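Local coordinates for protein cyclase (Uncultured organism, PDB 5IBZ) that probably acts as an arylformamidase-like member of the cyclase family and can bind acetylphosphate, at residues Asn33-Glu38 against Arg241-Ala246; Thr153-Arg158 against Ala304-Ile309. All blocks are in the same frame, centred on the assembly; numbering follows the deposited sequence. Where two conformers were deposited one is given.

Interaction 1 (Asn33-Glu38 against Arg241-Ala246); sequences NYITPE and RLAGVA
Tyr-34 lays its ring on Arg-241, the residue with positive phi that closes helix 233-239 in a Schellman motif just before strand 244-247 of the mixed sheet. The tight part of the contact is a CH-pi interaction: Arg-241 CB stands 3.7 Å from the centroid of the Tyr-34 ring, 11° off the ring normal. The next methylene lies above the rim, with Arg-241 CG 3.6 Å from Tyr-34 CZ. Backbone closes in as well, Arg-241 O coming within 3.3 Å of Tyr-34 CD2. After CD, which still touches Tyr-34 CE1, the arginine chain bends at chi3 (-79°), turning NE off; the guanidinium leads away on the solvent side, its plane nearly perpendicular to the ring. The phenol oxygen is held elsewhere, by a hydrogen bond with Lys-22, while Trp-23 meets the ring edge-to-face. An alanine in place of Tyr-34 would probably open a gap above the Arg-241 methylenes and leave the amine of Lys-22 without its phenol partner. Leu-242 O lies at the ring edge, 3.7 Å from Tyr-34 CD2. Beside it the contact is small and apolar: Ile-35 CD1 meets Ala-243 CB at 3.8 Å, and Ile-35 CG1 touches the same methyl.

Interaction 2 (Thr153-Arg158 against Ala304-Ile309); sequences TSFLGR and AQPLYI
Phe-155 and Ala-304 join two loops of the cyclase fold through one backbone hydrogen bond, with apolar contacts nearby. The polar link runs from Ala-304 N to Phe-155 O, 2.8 Å. Van der Waals contacts between side chain and backbone lie beside it. Phe-155 CB rests 3.3 Å from Ala-304 O, a carbonyl that also accepts a hydrogen bond from the indole of Trp-114, and the Ala-304 methyl, CB, lies 3.4 Å from Phe-155 O. Backbone also meets backbone, Ser-154 O standing 3.7 Å from Gln-305 CA. Contacts between side chains are fewer. The first torsion of Phe-155 sets CG anti to its carbonyl carbon (chi1 -46°), where CG is 4.0 Å from Ala-304 O. Pro-306 meets the ring at its edge, Phe-155 CD2 to Pro-306 CD being 3.9 Å, and the two side chains cross at about a right angle. Ser-154 OG sits over one face of that ring, offset toward the rim. The amide of Gln-305 turns instead to the second subunit, bonding Asn-318 and Gln-305 there. The paired loops lie where strand 158-163 begins and strand 299-303 ends, antiparallel neighbours in the mixed sheet: Gly-157 is bonded by its backbone to Leu-302 of strand 299-303, Arg-158 packs against Ala-43 of helix 37-44, and the Phe-155 ring meets Tyr-278 of strand 278-281 edge-to-face.

Overall arrangement
Two ways of packing loops against the ends of one mixed sheet are seen side by side. Interaction 1 grades from an exposed arginine to a buried interior and relies on a CH-pi contact and apolar touching, whereas every touching residue of interaction 2 is buried and its contacts include a backbone hydrogen bond. They serve different strands: 241-246 leads into strand 244-247, while 153-158 and 304-309 flank strands 158-163 and 299-303. Ile-35 bridges the two, its CD1 3.7 Å from Ser-154 OG and its CG2 3.8 Å from Leu-156 O. Both also adjoin a second subunit, the 33-38 segment through Pro-37 on Thr-49 of that subunit and interaction 2 through several hydrogen bonds.

Interaction 1 (Asn33-Glu38 against Arg241-Ala246)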
loop_
_atom_site.group_PDB
_atom_site.type_symbol
_atom_site.label_atom_id
_atom_site.label_comp_id
_atom_site.label_asym_id
_atom_site.label_seq_id
_atom_site.Cartn_x
_atom_site.Cartn_y
_atom_site.Cartn_z
ATOM N N ASN B 33 -12.715 27.942 12.711
ATOM C CA ASN B 33 -12.660 28.940 13.769
ATOM C C ASN B 33 -14.029 29.369 14.316
ATOM O O ASN B 33 -14.107 30.009 15.374
ATOM C CB ASN B 33 -11.892 30.161 13.272
ATOM C CG ASN B 33 -10.425 29.864 13.034
ATOM O OD1 ASN B 33 -9.753 29.232 13.857
ATOM N ND2 ASN B 33 -9.923 30.287 11.880
ATOM N N TYR B 34 -15.105 29.012 13.616
ATOM C CA TYR B 34 -16.449 29.230 14.124
ATOM C C TYR B 34 -16.782 28.266 15.279
ATOM O O TYR B 34 -17.708 28.535 16.034
ATOM C CB TYR B 34 -17.495 29.062 13.034
ATOM C CG TYR B 34 -17.561 30.124 11.962
ATOM C CD1 TYR B 34 -17.588 31.476 12.270
ATOM C CD2 TYR B 34 -17.660 29.759 10.623
ATOM C CE1 TYR B 34 -17.672 32.412 11.275
ATOM C CE2 TYR B 34 -17.753 30.691 9.622
ATOM C CZ TYR B 34 -17.770 32.014 9.942
ATOM O OH TYR B 34 -17.874 32.941 8.921
ATOM N N ILE B 35 -16.058 27.148 15.405
ATOM C CA ILE B 35 -16.295 26.250 16.521
ATOM C C ILE B 35 -15.442 26.719 17.709
ATOM O O ILE B 35 -14.218 26.597 17.724
ATOM C CB ILE B 35 -15.987 24.784 16.180
ATOM C CG1 ILE B 35 -16.755 24.362 14.922
ATOM C CG2 ILE B 35 -16.322 23.922 17.382
ATOM C CD1 ILE B 35 -16.488 22.915 14.439
ATOM N N THR B 36 -16.136 27.243 18.705
ATOM C CA THR B 36 -15.520 27.872 19.863
ATOM C C THR B 36 -15.803 27.025 21.085
ATOM O O THR B 36 -16.723 26.205 21.070
ATOM C CB THR B 36 -16.094 29.265 20.103
ATOM O OG1 THR B 36 -17.483 29.137 20.416
ATOM C CG2 THR B 36 -15.920 30.147 18.861
ATOM N N PRO B 37 -15.041 27.234 22.167
ATOM C CA PRO B 37 -15.346 26.482 23.387
ATOM C C PRO B 37 -16.799 26.630 23.831
ATOM O O PRO B 37 -17.432 25.645 24.204
ATOM C CB PRO B 37 -14.367 27.082 24.414
ATOM C CG PRO B 37 -13.208 27.500 23.576
ATOM C CD PRO B 37 -13.800 28.012 22.288
ATOM N N GLU B 38 -17.361 27.834 23.785
ATOM C CA GLU B 38 -18.762 27.992 24.180
ATOM C C GLU B 38 -19.719 27.210 23.284
ATOM O O GLU B 38 -20.705 26.649 23.759
ATOM C CB GLU B 38 -19.162 29.465 24.194
ATOM C CG GLU B 38 -20.362 29.737 25.132
ATOM C CD GLU B 38 -20.045 29.496 26.621
ATOM O OE1 GLU B 38 -19.178 30.200 27.168
ATOM O OE2 GLU B 38 -20.659 28.606 27.252
ATOM N N ARG B 241 -22.667 30.800 8.921
ATOM C CA ARG B 241 -21.417 30.636 9.659
ATOM C C ARG B 241 -21.218 29.169 10.045
ATOM O O ARG B 241 -20.759 28.844 11.140
ATOM C CB ARG B 241 -21.376 31.576 10.871
ATOM C CG ARG B 241 -21.210 33.032 10.445
ATOM C CD ARG B 241 -21.072 33.966 11.652
ATOM N NE ARG B 241 -22.359 34.253 12.271
ATOM C CZ ARG B 241 -22.519 34.930 13.412
ATOM N NH1 ARG B 241 -21.469 35.351 14.103
ATOM N NH2 ARG B 241 -23.743 35.159 13.878
ATOM N N LEU B 242 -21.551 28.283 9.107
ATOM C CA LEU B 242 -21.252 26.858 9.240
ATOM C C LEU B 242 -19.753 26.591 9.163
ATOM O O LEU B 242 -19.049 27.221 8.389
ATOM C CB LEU B 242 -21.962 26.056 8.151
ATOM C CG LEU B 242 -23.458 26.307 8.074
ATOM C CD1 LEU B 242 -24.061 25.536 6.948
ATOM C CD2 LEU B 242 -24.133 25.942 9.377
ATOM N N ALA B 243 -19.273 25.625 9.937
ATOM C CA ALA B 243 -17.867 25.219 9.905
ATOM C C ALA B 243 -17.568 24.223 8.792
ATOM O O ALA B 243 -16.452 24.172 8.272
ATOM C CB ALA B 243 -17.470 24.610 11.233
ATOM N N GLY B 244 -18.555 23.399 8.481
ATOM C CA GLY B 244 -18.379 22.347 7.491
ATOM C C GLY B 244 -19.721 21.848 7.030
ATOM O O GLY B 244 -20.716 21.992 7.742
ATOM N N VAL B 245 -19.743 21.254 5.841
ATOM C CA VAL B 245 -20.949 20.688 5.260
ATOM C C VAL B 245 -20.613 19.297 4.770
ATOM O O VAL B 245 -19.681 19.135 3.980
ATOM C CB VAL B 245 -21.471 21.539 4.095
ATOM C CG1 VAL B 245 -22.723 20.972 3.513
ATOM C CG2 VAL B 245 -21.728 22.975 4.544
ATOM N N ALA B 246 -21.351 18.315 5.270
ATOM C CA ALA B 246 -21.131 16.935 4.883
ATOM C C ALA B 246 -22.387 16.364 4.274
ATOM O O ALA B 246 -23.483 16.815 4.584
ATOM C CB ALA B 246 -20.718 16.120 6.053
#

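Interaction 2 (Thr153-Arg158 against Ala304-Ile309)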
loop_
_atom_site.group_PDB
_atom_site.type_symbol
_atom_site.label_atom_id
_atom_site.label_comp_id
_atom_site.label_asym_id
_atom_site.label_seq_id
_atom_site.Cartn_x
_atom_site.Cartn_y
_atom_site.Cartn_z
ATOM N N THR B 153 -8.107 19.201 16.297
ATOM C CA THR B 153 -9.034 19.263 17.440
ATOM C C THR B 153 -10.437 19.752 17.039
ATOM O O THR B 153 -11.353 19.801 17.884
ATOM C CB THR B 153 -8.472 20.121 18.617
ATOM O OG1 THR B 153 -7.774 21.292 18.178
ATOM C CG2 THR B 153 -7.486 19.280 19.408
ATOM N N SER B 154 -10.648 20.008 15.754
ATOM C CA SER B 154 -11.925 20.562 15.312
ATOM C C SER B 154 -12.959 19.493 14.984
ATOM O O SER B 154 -12.706 18.278 15.101
ATOM C CB SER B 154 -11.723 21.460 14.081
ATOM O OG SER B 154 -12.856 22.289 13.863
ATOM N N PHE B 155 -14.115 19.962 14.530
ATOM C CA PHE B 155 -15.252 19.139 14.096
ATOM C C PHE B 155 -15.802 18.263 15.213
ATOM O O PHE B 155 -16.404 17.219 14.964
ATOM C CB PHE B 155 -14.882 18.297 12.873
ATOM C CG PHE B 155 -14.157 19.078 11.811
ATOM C CD1 PHE B 155 -14.609 20.308 11.404
ATOM C CD2 PHE B 155 -12.992 18.579 11.252
ATOM C CE1 PHE B 155 -13.903 21.049 10.442
ATOM C CE2 PHE B 155 -12.300 19.294 10.292
ATOM C CZ PHE B 155 -12.756 20.527 9.894
ATOM N N LEU B 156 -15.669 18.766 16.425
ATOM C CA LEU B 156 -16.352 18.209 17.557
ATOM C C LEU B 156 -17.157 19.365 18.147
ATOM O O LEU B 156 -16.585 20.326 18.669
ATOM C CB LEU B 156 -15.335 17.596 18.510
ATOM C CG LEU B 156 -15.875 16.953 19.771
ATOM C CD1 LEU B 156 -15.021 15.752 20.158
ATOM C CD2 LEU B 156 -15.929 17.983 20.887
ATOM N N GLY B 157 -18.482 19.296 18.013
ATOM C CA GLY B 157 -19.342 20.425 18.299
ATOM C C GLY B 157 -20.752 20.082 17.901
ATOM O O GLY B 157 -21.163 18.913 17.974
ATOM N N ARG B 158 -21.516 21.096 17.506
ATOM C CA ARG B 158 -22.926 20.878 17.209
ATOM C C ARG B 158 -23.097 20.449 15.754
ATOM O O ARG B 158 -22.493 21.029 14.847
ATOM C CB ARG B 158 -23.740 22.140 17.496
ATOM C CG ARG B 158 -25.127 21.842 18.088
ATOM C CD ARG B 158 -25.837 23.114 18.477
ATOM N NE ARG B 158 -26.402 23.688 17.288
ATOM C CZ ARG B 158 -27.685 23.975 17.107
ATOM N NH1 ARG B 158 -28.571 23.836 18.084
ATOM N NH2 ARG B 158 -28.076 24.450 15.944
ATOM N N ALA B 304 -16.668 14.401 15.007
ATOM C CA ALA B 304 -16.237 14.129 13.642
ATOM C C ALA B 304 -14.800 14.598 13.435
ATOM O O ALA B 304 -14.427 15.109 12.370
ATOM C CB ALA B 304 -17.171 14.775 12.660
ATOM N N GLN B 305 -13.960 14.309 14.411
ATOM C CA GLN B 305 -12.551 14.692 14.312
ATOM C C GLN B 305 -11.844 13.913 13.196
ATOM O O GLN B 305 -12.118 12.738 12.962
ATOM C CB GLN B 305 -11.852 14.483 15.662
ATOM C CG GLN B 305 -11.685 13.015 16.104
ATOM C CD GLN B 305 -12.857 12.449 16.926
ATOM O OE1 GLN B 305 -14.026 12.778 16.702
ATOM N NE2 GLN B 305 -12.534 11.553 17.847
ATOM N N PRO B 306 -10.933 14.581 12.492
ATOM C CA PRO B 306 -10.119 13.863 11.521
ATOM C C PRO B 306 -8.982 13.118 12.205
ATOM O O PRO B 306 -8.695 13.370 13.377
ATOM C CB PRO B 306 -9.554 14.986 10.658
ATOM C CG PRO B 306 -9.322 16.076 11.651
ATOM C CD PRO B 306 -10.469 15.974 12.659
ATOM N N LEU B 307 -8.340 12.208 11.490
ATOM C CA LEU B 307 -7.075 11.646 11.974
ATOM C C LEU B 307 -5.998 12.737 11.951
ATOM O O LEU B 307 -6.049 13.669 11.140
ATOM C CB LEU B 307 -6.614 10.469 11.130
ATOM C CG LEU B 307 -7.549 9.264 11.102
ATOM C CD1 LEU B 307 -7.004 8.221 10.169
ATOM C CD2 LEU B 307 -7.714 8.677 12.516
ATOM N N TYR B 308 -5.021 12.605 12.839
ATOM C CA TYR B 308 -3.906 13.540 12.906
ATOM C C TYR B 308 -2.828 13.139 11.877
ATOM O O TYR B 308 -1.926 12.334 12.179
ATOM C CB TYR B 308 -3.344 13.557 14.335
ATOM C CG TYR B 308 -2.207 14.509 14.627
ATOM C CD1 TYR B 308 -1.747 15.418 13.684
ATOM C CD2 TYR B 308 -1.538 14.439 15.838
ATOM C CE1 TYR B 308 -0.681 16.258 13.950
ATOM C CE2 TYR B 308 -0.461 15.275 16.111
ATOM C CZ TYR B 308 -0.038 16.177 15.160
ATOM O OH TYR B 308 1.038 17.011 15.421
ATOM N N ILE B 309 -2.952 13.674 10.658
ATOM C CA ILE B 309 -2.047 13.310 9.565
ATOM C C ILE B 309 -1.407 14.556 8.985
ATOM O O ILE B 309 -1.993 15.244 8.151
ATOM C CB ILE B 309 -2.753 12.554 8.409
ATOM C CG1 ILE B 309 -3.706 11.474 8.925
ATOM C CG2 ILE B 309 -1.689 11.982 7.454
ATOM C CD1 ILE B 309 -4.575 10.849 7.830
#